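Local coordinates for protein ribonucleoside-diphosphate reductase small chain 2 (Saccharomyces cerevisiae, PDB 1JK0) that is a small subunit of yeast ribonucleotide reductase, which makes deoxyribonucleotides for DNA synthesis, and is required for folding of its partner small subunit and assembly with large subunits, at residues E44-A47 against A48-K51; N213-I216 against C217-R220. All coordinates share one frame; numbering follows the deposited sequence.

Contact 1. Residues E44-A47 against A48-K51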
loop_
_atom_site.group_PDB
_atom_site.type_symbol
_atom_site.label_atom_id
_atom_site.label_comp_id
_atom_site.label_asym_id
_atom_site.label_seq_id
_atom_site.Cartn_x
_atom_site.Cartn_y
_atom_site.Cartn_z
ATOM N N GLU B 44 12.923 -6.212 16.030
ATOM C CA GLU B 44 13.780 -6.708 14.964
ATOM C C GLU B 44 13.256 -6.417 13.563
ATOM O O GLU B 44 13.946 -5.760 12.783
ATOM C CB GLU B 44 14.000 -8.221 15.125
ATOM C CG GLU B 44 13.134 -8.909 16.213
ATOM C CD GLU B 44 11.622 -8.863 15.965
ATOM O OE1 GLU B 44 10.974 -9.919 16.005
ATOM O OE2 GLU B 44 11.070 -7.783 15.735
ATOM N N ILE B 45 12.056 -6.895 13.227
ATOM C CA ILE B 45 11.543 -6.630 11.883
ATOM C C ILE B 45 11.316 -5.135 11.674
ATOM O O ILE B 45 11.493 -4.646 10.556
ATOM C CB ILE B 45 10.237 -7.428 11.549
ATOM C CG1 ILE B 45 9.099 -6.985 12.440
ATOM C CG2 ILE B 45 10.454 -8.920 11.750
ATOM C CD1 ILE B 45 7.878 -7.873 12.305
ATOM N N TRP B 46 10.965 -4.411 12.744
ATOM C CA TRP B 46 10.729 -2.955 12.655
ATOM C C TRP B 46 12.014 -2.230 12.258
ATOM O O TRP B 46 11.998 -1.356 11.385
ATOM C CB TRP B 46 10.210 -2.398 13.998
ATOM C CG TRP B 46 9.753 -0.922 14.026
ATOM C CD1 TRP B 46 10.206 0.059 14.886
ATOM C CD2 TRP B 46 8.674 -0.319 13.290
ATOM N NE1 TRP B 46 9.471 1.215 14.738
ATOM C CE2 TRP B 46 8.526 1.013 13.767
ATOM C CE3 TRP B 46 7.813 -0.770 12.286
ATOM C CZ2 TRP B 46 7.553 1.888 13.265
ATOM C CZ3 TRP B 46 6.838 0.114 11.789
ATOM C CH2 TRP B 46 6.721 1.420 12.284
ATOM N N ALA B 47 13.123 -2.590 12.903
ATOM C CA ALA B 47 14.407 -1.972 12.597
ATOM C C ALA B 47 14.765 -2.357 11.168
ATOM O O ALA B 47 15.432 -1.601 10.462
ATOM C CB ALA B 47 15.468 -2.449 13.558
ATOM N N ALA B 48 14.317 -3.532 10.735
ATOM C CA ALA B 48 14.593 -3.943 9.362
ATOM C C ALA B 48 13.816 -3.018 8.423
ATOM O O ALA B 48 14.341 -2.571 7.407
ATOM C CB ALA B 48 14.178 -5.387 9.139
ATOM N N TYR B 49 12.562 -2.735 8.769
ATOM C CA TYR B 49 11.732 -1.858 7.946
ATOM C C TYR B 49 12.312 -0.440 7.910
ATOM O O TYR B 49 12.403 0.162 6.841
ATOM C CB TYR B 49 10.283 -1.848 8.455
ATOM C CG TYR B 49 9.445 -0.722 7.894
ATOM C CD1 TYR B 49 9.172 -0.639 6.529
ATOM C CD2 TYR B 49 8.963 0.297 8.734
ATOM C CE1 TYR B 49 8.441 0.442 6.007
ATOM C CE2 TYR B 49 8.239 1.371 8.236
ATOM C CZ TYR B 49 7.982 1.443 6.869
ATOM O OH TYR B 49 7.282 2.515 6.365
ATOM N N LYS B 50 12.722 0.084 9.064
ATOM C CA LYS B 50 13.309 1.428 9.115
ATOM C C LYS B 50 14.551 1.519 8.253
ATOM O O LYS B 50 14.804 2.524 7.601
ATOM C CB LYS B 50 13.662 1.809 10.546
ATOM C CG LYS B 50 12.432 2.117 11.375
ATOM C CD LYS B 50 11.669 3.302 10.772
ATOM C CE LYS B 50 10.301 3.483 11.382
ATOM N NZ LYS B 50 9.679 4.712 10.821
ATOM N N LYS B 51 15.312 0.438 8.233
ATOM C CA LYS B 51 16.532 0.402 7.464
ATOM C C LYS B 51 16.278 0.491 5.957
ATOM O O LYS B 51 16.997 1.201 5.251
ATOM C CB LYS B 51 17.323 -0.854 7.813
ATOM C CG LYS B 51 18.760 -0.809 7.337
ATOM C CD LYS B 51 19.514 -2.095 7.631
ATOM C CE LYS B 51 20.959 -1.973 7.164
ATOM N NZ LYS B 51 21.655 -0.849 7.866
#

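Contact 2. Residues N213-I216 against C217-R220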
loop_
_atom_site.group_PDB
_atom_site.type_symbol
_atom_site.label_atom_id
_atom_site.label_comp_id
_atom_site.label_asym_id
_atom_site.label_seq_id
_atom_site.Cartn_x
_atom_site.Cartn_y
_atom_site.Cartn_z
ATOM N N ASN B 213 22.685 -0.858 -10.125
ATOM C CA ASN B 213 22.988 -2.224 -9.738
ATOM C C ASN B 213 23.416 -2.284 -8.281
ATOM O O ASN B 213 22.949 -3.127 -7.530
ATOM C CB ASN B 213 24.088 -2.814 -10.619
ATOM C CG ASN B 213 24.275 -4.309 -10.390
ATOM O OD1 ASN B 213 23.432 -5.118 -10.784
ATOM N ND2 ASN B 213 25.373 -4.678 -9.739
ATOM N N ARG B 214 24.309 -1.392 -7.877
ATOM C CA ARG B 214 24.763 -1.385 -6.488
ATOM C C ARG B 214 23.548 -1.390 -5.541
ATOM O O ARG B 214 23.508 -2.148 -4.569
ATOM C CB ARG B 214 25.632 -0.148 -6.229
ATOM C CG ARG B 214 26.505 -0.215 -4.982
ATOM C CD ARG B 214 27.468 1.000 -4.865
ATOM N NE ARG B 214 28.257 1.224 -6.083
ATOM C CZ ARG B 214 27.952 2.115 -7.029
ATOM N NH1 ARG B 214 26.881 2.888 -6.905
ATOM N NH2 ARG B 214 28.696 2.214 -8.125
ATOM N N ASN B 215 22.552 -0.560 -5.856
ATOM C CA ASN B 215 21.334 -0.433 -5.049
ATOM C C ASN B 215 20.435 -1.656 -4.980
ATOM O O ASN B 215 20.084 -2.132 -3.905
ATOM C CB ASN B 215 20.469 0.717 -5.561
ATOM C CG ASN B 215 21.105 2.053 -5.366
ATOM O OD1 ASN B 215 21.914 2.241 -4.462
ATOM N ND2 ASN B 215 20.724 3.007 -6.198
ATOM N N ILE B 216 20.017 -2.122 -6.147
ATOM C CA ILE B 216 19.135 -3.268 -6.241
ATOM C C ILE B 216 19.751 -4.429 -5.468
ATOM O O ILE B 216 19.071 -5.119 -4.700
ATOM C CB ILE B 216 18.893 -3.641 -7.737
ATOM C CG1 ILE B 216 18.207 -2.465 -8.442
ATOM C CG2 ILE B 216 18.035 -4.898 -7.849
ATOM C CD1 ILE B 216 17.944 -2.671 -9.922
ATOM N N CYS B 217 21.051 -4.614 -5.640
ATOM C CA CYS B 217 21.744 -5.689 -4.970
ATOM C C CYS B 217 21.683 -5.455 -3.479
ATOM O O CYS B 217 21.487 -6.390 -2.712
ATOM C CB CYS B 217 23.198 -5.752 -5.431
ATOM S SG CYS B 217 23.980 -7.342 -5.146
ATOM N N ARG B 218 21.849 -4.211 -3.055
ATOM C CA ARG B 218 21.791 -3.925 -1.624
ATOM C C ARG B 218 20.391 -4.236 -1.049
ATOM O O ARG B 218 20.264 -4.890 -0.007
ATOM C CB ARG B 218 22.145 -2.458 -1.358
ATOM C CG ARG B 218 22.259 -2.113 0.127
ATOM C CD ARG B 218 21.976 -0.641 0.363
ATOM N NE ARG B 218 20.732 -0.282 -0.301
ATOM C CZ ARG B 218 20.620 0.686 -1.200
ATOM N NH1 ARG B 218 21.682 1.400 -1.533
ATOM N NH2 ARG B 218 19.452 0.912 -1.787
ATOM N N ASP B 219 19.348 -3.776 -1.742
ATOM C CA ASP B 219 17.976 -3.991 -1.310
ATOM C C ASP B 219 17.576 -5.454 -1.419
ATOM O O ASP B 219 16.862 -5.985 -0.553
ATOM C CB ASP B 219 17.012 -3.152 -2.149
ATOM C CG ASP B 219 17.365 -1.678 -2.146
ATOM O OD1 ASP B 219 18.147 -1.252 -1.258
ATOM O OD2 ASP B 219 16.849 -0.946 -3.024
ATOM N N ARG B 220 18.015 -6.109 -2.490
ATOM C CA ARG B 220 17.670 -7.513 -2.678
ATOM C C ARG B 220 18.295 -8.301 -1.535
ATOM O O ARG B 220 17.718 -9.264 -1.032
ATOM C CB ARG B 220 18.169 -8.000 -4.042
ATOM C CG ARG B 220 17.352 -7.477 -5.233
ATOM C CD ARG B 220 15.963 -8.093 -5.235
ATOM N NE ARG B 220 15.043 -7.501 -6.209
ATOM C CZ ARG B 220 15.238 -7.458 -7.526
ATOM N NH1 ARG B 220 14.324 -6.900 -8.308
ATOM N NH2 ARG B 220 16.343 -7.953 -8.064
#

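Contact 1. Residues E44-A47 against A48-K51
Trp46 meets Tyr49 and Lys50 along one side of helix 43-54, a local contact between successive turns on the outer part of the subunit. Four i to i+4 backbone hydrogen bonds run through it, among them Lys50 N to Trp46 O at 2.8 Å and a fairly straight 165°. The indole carries the side-chain packing. With CG anti to the backbone nitrogen (chi1 -173°), Trp46 swings its ring along the helix beside Tyr49, and its CZ3 comes 3.7 Å from Tyr49 CD2. The two ring planes lie oblique, 36° apart. Lys50 bends at chi2 and brings its methylene CE obliquely against the rim of the indole, 3.7 Å from Trp46 CZ2. Lys50 NZ forms salt bridges with Glu53 and with acidic side chains of the chain of another protein, which Trp46 and Tyr49 also touch. With the indole cut back to an alanine, Lys50 CE would probably lose its apolar support and Tyr49 its ring neighbour. Among the neighbouring helices, Ala48 and Tyr49 pack on Phe116 of helix 111-138, and Ile45 reaches Phe226 and Leu229 of helix 207-232.

Contact 2. Residues N213-I216 against C217-R220
Asn215 and Arg218 pair side by side on helix 207-232, while on a neighbouring side of the same helix Ile216 lies alongside Arg220. The backbone supplies the regular i to i+4 hydrogen bonds, such as Asp219 N to Asn215 O at 2.8 Å and 167°. Among the polar side chains, Arg218 NH1 gives a weak, bent bond to Asn215 OD1 (3.1 Å, 134°), the amide and guanidinium planes standing 39° apart. The bend at chi3 of Arg218 turns the guanidinium back over the helix, with Asn215 O against one face and off toward its rim, and Arg218 NH2 forms a salt bridge to Asp219 OD1 at 2.6 Å, met on the syn side. Asp219 OD2 accepts a hydrogen bond from Trp57 NE1 and is hydrogen-bonded to Tyr127 OH. Ile216 supplies the van der Waals contact: its CG2, anti to the backbone nitrogen, lies over one face of the Arg220 guanidinium, toward the rim, 3.5 Å from Arg220 NH2. Ile216 also packs against Tyr127 and Tyr131, the latter predicted to be the active-site residue. The chemistry implies that the buried polar ends of Asp219 and Arg220 are met inside the subunit, Arg220 NE by a salt bridge to Glu124 of helix 111-138, and that the Asp219 carboxylate, shared by Arg218, Trp57 and Tyr127, is probably held with little freedom to turn.

Both contacts are single-helix, turn-to-turn packing, with centres about 17 Å apart and nearest atoms about 7 Å apart, so they do not touch. Contact 1 lies farther from the centre of the chain and takes part in the interface with the chain of another protein; contact 2 lies deeper, and its segments meet no other chain. Helix 111-138 packs against side chains of both, and Ile45 reaches a later part of the helix that carries contact 2. Their chemistry follows their places: aromatic and methylene packing at 44-51, with lysine charge directed partly across the interface, against a salt bridge, an amide contact and isoleucine packing at 213-220, with polar partners inside the subunit.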